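Local coordinates for protein glycoside hydrolase (Streptococcus pneumoniae serotype 4, PDB 6ORH) that probably hydrolyses terminal alpha-L-fucose linkages, acting as a family 29 alpha-L-fucosidase that takes part in breaking down host carbohydrate antigens, at residues A[55-60]-A[114-119]; A[104-109]-A[157-162]. The protein carries 2 engineered substitutions. All coordinates share one frame; numbering follows the deposited sequence.

Interaction 1 (A[55-60]-A[114-119])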
# COMPACT_ATOMS: atom_id res chain seq x y z
N ASP A 55 4.10 -37.17 11.56
CA ASP A 55 3.03 -37.71 10.72
C ASP A 55 2.90 -36.81 9.49
O ASP A 55 2.16 -35.80 9.54
CB ASP A 55 1.75 -37.85 11.53
CG ASP A 55 0.69 -38.61 10.76
OD1 ASP A 55 0.84 -38.73 9.53
OD2 ASP A 55 -0.26 -39.16 11.40
N ALA A 56 3.67 -37.14 8.44
CA ALA A 56 3.67 -36.33 7.23
C ALA A 56 2.31 -36.33 6.54
O ALA A 56 1.96 -35.36 5.85
CB ALA A 56 4.75 -36.79 6.26
N ARG A 57 1.56 -37.43 6.69
CA ARG A 57 0.23 -37.47 6.09
C ARG A 57 -0.68 -36.41 6.74
O ARG A 57 -1.52 -35.84 6.04
CB ARG A 57 -0.38 -38.89 6.14
CG ARG A 57 -1.68 -39.01 5.34
CD ARG A 57 -2.26 -40.42 5.49
NE ARG A 57 -3.45 -40.59 4.65
CZ ARG A 57 -4.69 -40.23 4.97
NH1 ARG A 57 -4.96 -39.67 6.13
NH2 ARG A 57 -5.68 -40.45 4.11
N GLU A 58 -0.52 -36.16 8.04
CA GLU A 58 -1.31 -35.12 8.70
C GLU A 58 -0.92 -33.74 8.18
O GLU A 58 -1.78 -32.88 8.07
CB GLU A 58 -1.16 -35.15 10.23
CG GLU A 58 -2.00 -36.27 10.81
CD GLU A 58 -3.48 -36.04 10.53
OE1 GLU A 58 -4.05 -35.15 11.20
OE2 GLU A 58 -4.05 -36.73 9.64
N TRP A 59 0.37 -33.54 7.85
CA TRP A 59 0.75 -32.25 7.29
C TRP A 59 -0.00 -32.06 5.98
O TRP A 59 -0.63 -31.03 5.74
CB TRP A 59 2.25 -32.17 6.99
CG TRP A 59 3.19 -32.42 8.14
CD1 TRP A 59 2.90 -32.58 9.47
CD2 TRP A 59 4.62 -32.55 8.00
NE1 TRP A 59 4.07 -32.80 10.16
CE2 TRP A 59 5.14 -32.78 9.29
CE3 TRP A 59 5.51 -32.48 6.91
CZ2 TRP A 59 6.51 -32.95 9.51
CZ3 TRP A 59 6.86 -32.63 7.13
CH2 TRP A 59 7.36 -32.89 8.42
N VAL A 60 0.08 -33.09 5.11
CA VAL A 60 -0.55 -32.97 3.80
C VAL A 60 -2.08 -32.87 3.92
O VAL A 60 -2.69 -32.05 3.23
CB VAL A 60 -0.13 -34.13 2.88
CG1 VAL A 60 -0.90 -34.09 1.55
CG2 VAL A 60 1.39 -34.11 2.65
N THR A 114 1.22 -37.65 -2.91
CA THR A 114 0.68 -38.41 -4.03
C THR A 114 -0.78 -38.82 -3.74
O THR A 114 -1.68 -38.67 -4.58
CB THR A 114 1.60 -39.58 -4.35
OG1 THR A 114 2.87 -39.02 -4.73
CG2 THR A 114 1.06 -40.45 -5.46
N GLU A 115 -1.00 -39.30 -2.51
CA GLU A 115 -2.34 -39.73 -2.11
C GLU A 115 -3.35 -38.60 -2.24
O GLU A 115 -4.48 -38.80 -2.73
CB GLU A 115 -2.29 -40.27 -0.68
CG GLU A 115 -3.66 -40.75 -0.22
CD GLU A 115 -3.78 -41.15 1.24
OE1 GLU A 115 -2.77 -41.16 1.96
OE2 GLU A 115 -4.92 -41.48 1.63
N PHE A 116 -2.94 -37.39 -1.85
CA PHE A 116 -3.83 -36.24 -1.79
C PHE A 116 -3.78 -35.38 -3.06
O PHE A 116 -4.46 -34.36 -3.13
CB PHE A 116 -3.53 -35.39 -0.54
CG PHE A 116 -4.13 -35.96 0.72
CD1 PHE A 116 -3.45 -36.93 1.46
CD2 PHE A 116 -5.37 -35.54 1.16
CE1 PHE A 116 -4.00 -37.47 2.61
CE2 PHE A 116 -5.91 -36.05 2.33
CZ PHE A 116 -5.23 -37.02 3.04
N ASP A 117 -2.98 -35.81 -4.06
CA ASP A 117 -2.78 -35.00 -5.26
C ASP A 117 -2.39 -33.57 -4.86
O ASP A 117 -2.96 -32.58 -5.32
CB ASP A 117 -4.02 -34.99 -6.17
CG ASP A 117 -3.73 -34.42 -7.55
OD1 ASP A 117 -2.54 -34.43 -7.96
OD2 ASP A 117 -4.69 -33.93 -8.20
N MET A 118 -1.39 -33.49 -3.98
CA MET A 118 -0.78 -32.25 -3.53
C MET A 118 0.51 -32.05 -4.32
O MET A 118 1.41 -32.88 -4.24
CB MET A 118 -0.43 -32.33 -2.04
CG MET A 118 0.32 -31.11 -1.52
SD MET A 118 -0.62 -29.62 -1.43
CE MET A 118 -1.64 -29.94 0.01
N ASP A 119 0.57 -31.00 -5.15
CA ASP A 119 1.81 -30.76 -5.88
C ASP A 119 2.96 -30.50 -4.92
O ASP A 119 2.75 -30.03 -3.78
CB ASP A 119 1.66 -29.60 -6.86
CG ASP A 119 0.75 -29.94 -8.03
OD1 ASP A 119 0.45 -31.12 -8.28
OD2 ASP A 119 0.35 -29.00 -8.70

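Interaction 2 (A[104-109]-A[157-162])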
# COMPACT_ATOMS: atom_id res chain seq x y z
N ASP A 104 13.18 -41.24 5.78
CA ASP A 104 13.32 -40.46 4.57
C ASP A 104 12.14 -39.49 4.53
O ASP A 104 11.03 -39.89 4.20
CB ASP A 104 13.38 -41.37 3.33
CG ASP A 104 13.51 -40.63 2.01
OD1 ASP A 104 13.24 -39.41 2.00
OD2 ASP A 104 13.87 -41.27 1.00
N LEU A 105 12.37 -38.21 4.91
CA LEU A 105 11.25 -37.30 5.08
C LEU A 105 10.69 -36.94 3.71
O LEU A 105 9.48 -36.76 3.57
CB LEU A 105 11.71 -36.05 5.85
CG LEU A 105 10.58 -35.05 6.13
CD1 LEU A 105 9.47 -35.67 6.99
CD2 LEU A 105 11.16 -33.79 6.78
N LEU A 106 11.56 -36.85 2.69
CA LEU A 106 11.07 -36.55 1.35
C LEU A 106 10.14 -37.65 0.86
O LEU A 106 9.12 -37.35 0.26
CB LEU A 106 12.25 -36.26 0.40
CG LEU A 106 11.86 -35.93 -1.04
CD1 LEU A 106 10.95 -34.71 -1.11
CD2 LEU A 106 13.10 -35.69 -1.87
N LEU A 107 10.48 -38.92 1.16
CA LEU A 107 9.59 -40.02 0.79
C LEU A 107 8.27 -39.93 1.55
O LEU A 107 7.21 -40.10 0.94
CB LEU A 107 10.29 -41.35 1.10
CG LEU A 107 9.48 -42.59 0.70
CD1 LEU A 107 9.29 -42.63 -0.81
CD2 LEU A 107 10.20 -43.85 1.17
N GLU A 108 8.32 -39.73 2.88
CA GLU A 108 7.09 -39.72 3.67
C GLU A 108 6.14 -38.63 3.18
O GLU A 108 4.95 -38.89 2.99
CB GLU A 108 7.36 -39.59 5.17
CG GLU A 108 8.15 -40.77 5.70
CD GLU A 108 8.19 -40.87 7.21
OE1 GLU A 108 7.60 -40.02 7.89
OE2 GLU A 108 8.87 -41.82 7.71
N VAL A 109 6.69 -37.43 2.92
CA VAL A 109 5.85 -36.34 2.42
C VAL A 109 5.32 -36.68 1.03
O VAL A 109 4.17 -36.39 0.74
CB VAL A 109 6.60 -34.99 2.47
CG1 VAL A 109 5.74 -33.88 1.84
CG2 VAL A 109 6.93 -34.60 3.91
N PRO A 157 11.03 -41.79 -9.03
CA PRO A 157 9.58 -41.78 -9.16
C PRO A 157 8.84 -41.80 -7.82
O PRO A 157 7.65 -41.50 -7.79
CB PRO A 157 9.27 -43.02 -10.03
CG PRO A 157 10.47 -43.94 -9.82
CD PRO A 157 11.65 -42.99 -9.63
N ASN A 158 9.54 -42.12 -6.73
CA ASN A 158 8.91 -42.17 -5.42
C ASN A 158 8.93 -40.81 -4.73
O ASN A 158 8.43 -40.68 -3.61
CB ASN A 158 9.60 -43.18 -4.51
CG ASN A 158 9.62 -44.56 -5.13
OD1 ASN A 158 8.56 -45.14 -5.34
ND2 ASN A 158 10.80 -45.04 -5.48
N TYR A 159 9.58 -39.82 -5.36
CA TYR A 159 9.57 -38.47 -4.79
C TYR A 159 8.69 -37.57 -5.64
O TYR A 159 8.57 -37.80 -6.83
CB TYR A 159 10.99 -37.89 -4.77
CG TYR A 159 11.97 -38.55 -3.83
CD1 TYR A 159 11.56 -39.18 -2.66
CD2 TYR A 159 13.34 -38.49 -4.11
CE1 TYR A 159 12.48 -39.73 -1.78
CE2 TYR A 159 14.27 -39.04 -3.24
CZ TYR A 159 13.84 -39.66 -2.07
OH TYR A 159 14.75 -40.20 -1.21
N GLY A 160 8.05 -36.57 -5.01
CA GLY A 160 7.17 -35.69 -5.75
C GLY A 160 5.74 -36.20 -5.66
O GLY A 160 5.48 -37.19 -4.97
N ASN A 161 4.86 -35.52 -6.39
CA ASN A 161 3.48 -35.95 -6.56
C ASN A 161 3.48 -36.90 -7.76
O ASN A 161 3.56 -36.45 -8.89
CB ASN A 161 2.60 -34.72 -6.79
CG ASN A 161 1.15 -35.07 -7.05
OD1 ASN A 161 0.76 -36.21 -6.87
ND2 ASN A 161 0.33 -34.08 -7.37
N ALA A 162 3.44 -38.22 -7.48
CA ALA A 162 3.53 -39.23 -8.53
C ALA A 162 4.75 -38.99 -9.41
O ALA A 162 4.64 -38.96 -10.63
CB ALA A 162 2.25 -39.30 -9.34

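Interaction 1 (A[55-60]-A[114-119])
Val60 and Phe116 form the close-packed inner part of this contact between helix 56-65 and helix 105-116. Val60 CG1, anti to its backbone N (chi1 174°), lies 3.6 Å from Phe116 CB and also meets the start of the ring. Met118 closes the same apolar patch, its CB 4.0 Å from Val60 CG1. A short branched side chain suits a buried position that must also touch Leu71.

The outer side is polar and solvent-facing, suiting long, charged residues that meet beyond the ring. Arg57, extended from CG to NE, crosses Glu115 at about a right angle and grips its carboxylate side-on: NE binds OE1 of Glu115 at 2.8 Å, and NH2 binds OE2 of the same residue at 2.8 Å, nearly straight at 171°. Phe116 CE1 and CZ come over one guanidinium face, offset toward its rim, planes 60° apart, with Arg57 NH2 3.6 Å from Phe116 CZ. Flat and partly exposed, Phe116 can touch both Val60 and the arginine.

Asp117 is the first residue to leave helical angles, with positive phi in a Schellman motif; Met118 follows, its CB toward Val60. The two helices succeed one another outside the barrel, separated in sequence by strand 70-74, parallel to 119-124, as in a TIM barrel.

Interaction 2 (A[104-109]-A[157-162])
Tyr159 joins Asp104, Leu106 and Leu107 in a mixed polar and apolar contact, where the loop between helix 139-154 and strand 167-169 lies against the first turn of helix 105-116, on the outer layer of the barrel-type domain. The phenol ring carries most of it. Leu106 crosses the ring at about a right angle and sets CD2 almost over its centre, 3.6 Å from the centroid of the Tyr159 ring and 12° off the normal, a CH-pi contact. With its CG anti to the backbone N (chi1 180°), Leu106 brings CG against the ring as well, 3.6 Å from Tyr159 CD1. A branched aliphatic side chain suits this buried place, since it covers the aromatic face and also packs on Leu73 and Met120 of the strands beneath.

At the ring's edge lies Leu107 CB, 4.0 Å from Tyr159 CE1. Leu107 CD1 comes 3.5 Å from Asn158 O, and the Leu107 and Asn158 side chains lie side by side, pointing the same way.

The polar end is a tip-to-tip meeting of Asp104 and Tyr159. The hydroxyl OH of Tyr159 donates to the syn lone pair of Asp104 OD2 at 2.6 Å, with carboxylate and ring planes 70° apart. Asp104 is also the N-cap: its OD1 accepts from Leu107 N at 2.9 Å, the amide approaching from above the carboxylate plane.

Gly160 follows with backbone angles that call for glycine, and its N bonds to Ser110 OG of the same helix. One carboxylate therefore does two jobs, one oxygen capping the helix and the other holding the phenol. The short tyrosine bond, together with the Leu107 amide and the N-terminal end of the helix, would be expected to stabilise the negative charge of Asp104.

In the fold
From the N terminus, 55-60 opens helix 56-65, and the chain then runs through strand 70-74 to 104-109, at the start of helix 105-116. Interaction 1 closes its loop at 114-119, where the chain passes from that helix into strand 119-124. Interaction 2 closes later, after helix 139-154, when 157-162 returns to the same helix. The segments alternate, so the two loops cross rather than nest. Interaction 1 thus meets helix 105-116 near its C-terminal end, and interaction 2, through the loop after helix 139-154, near its N-terminal end. The contacts also meet directly: Thr114 OG1 and Asp117 OD1 probably hydrogen-bond to Ala162 N and Asn161 ND2, respectively.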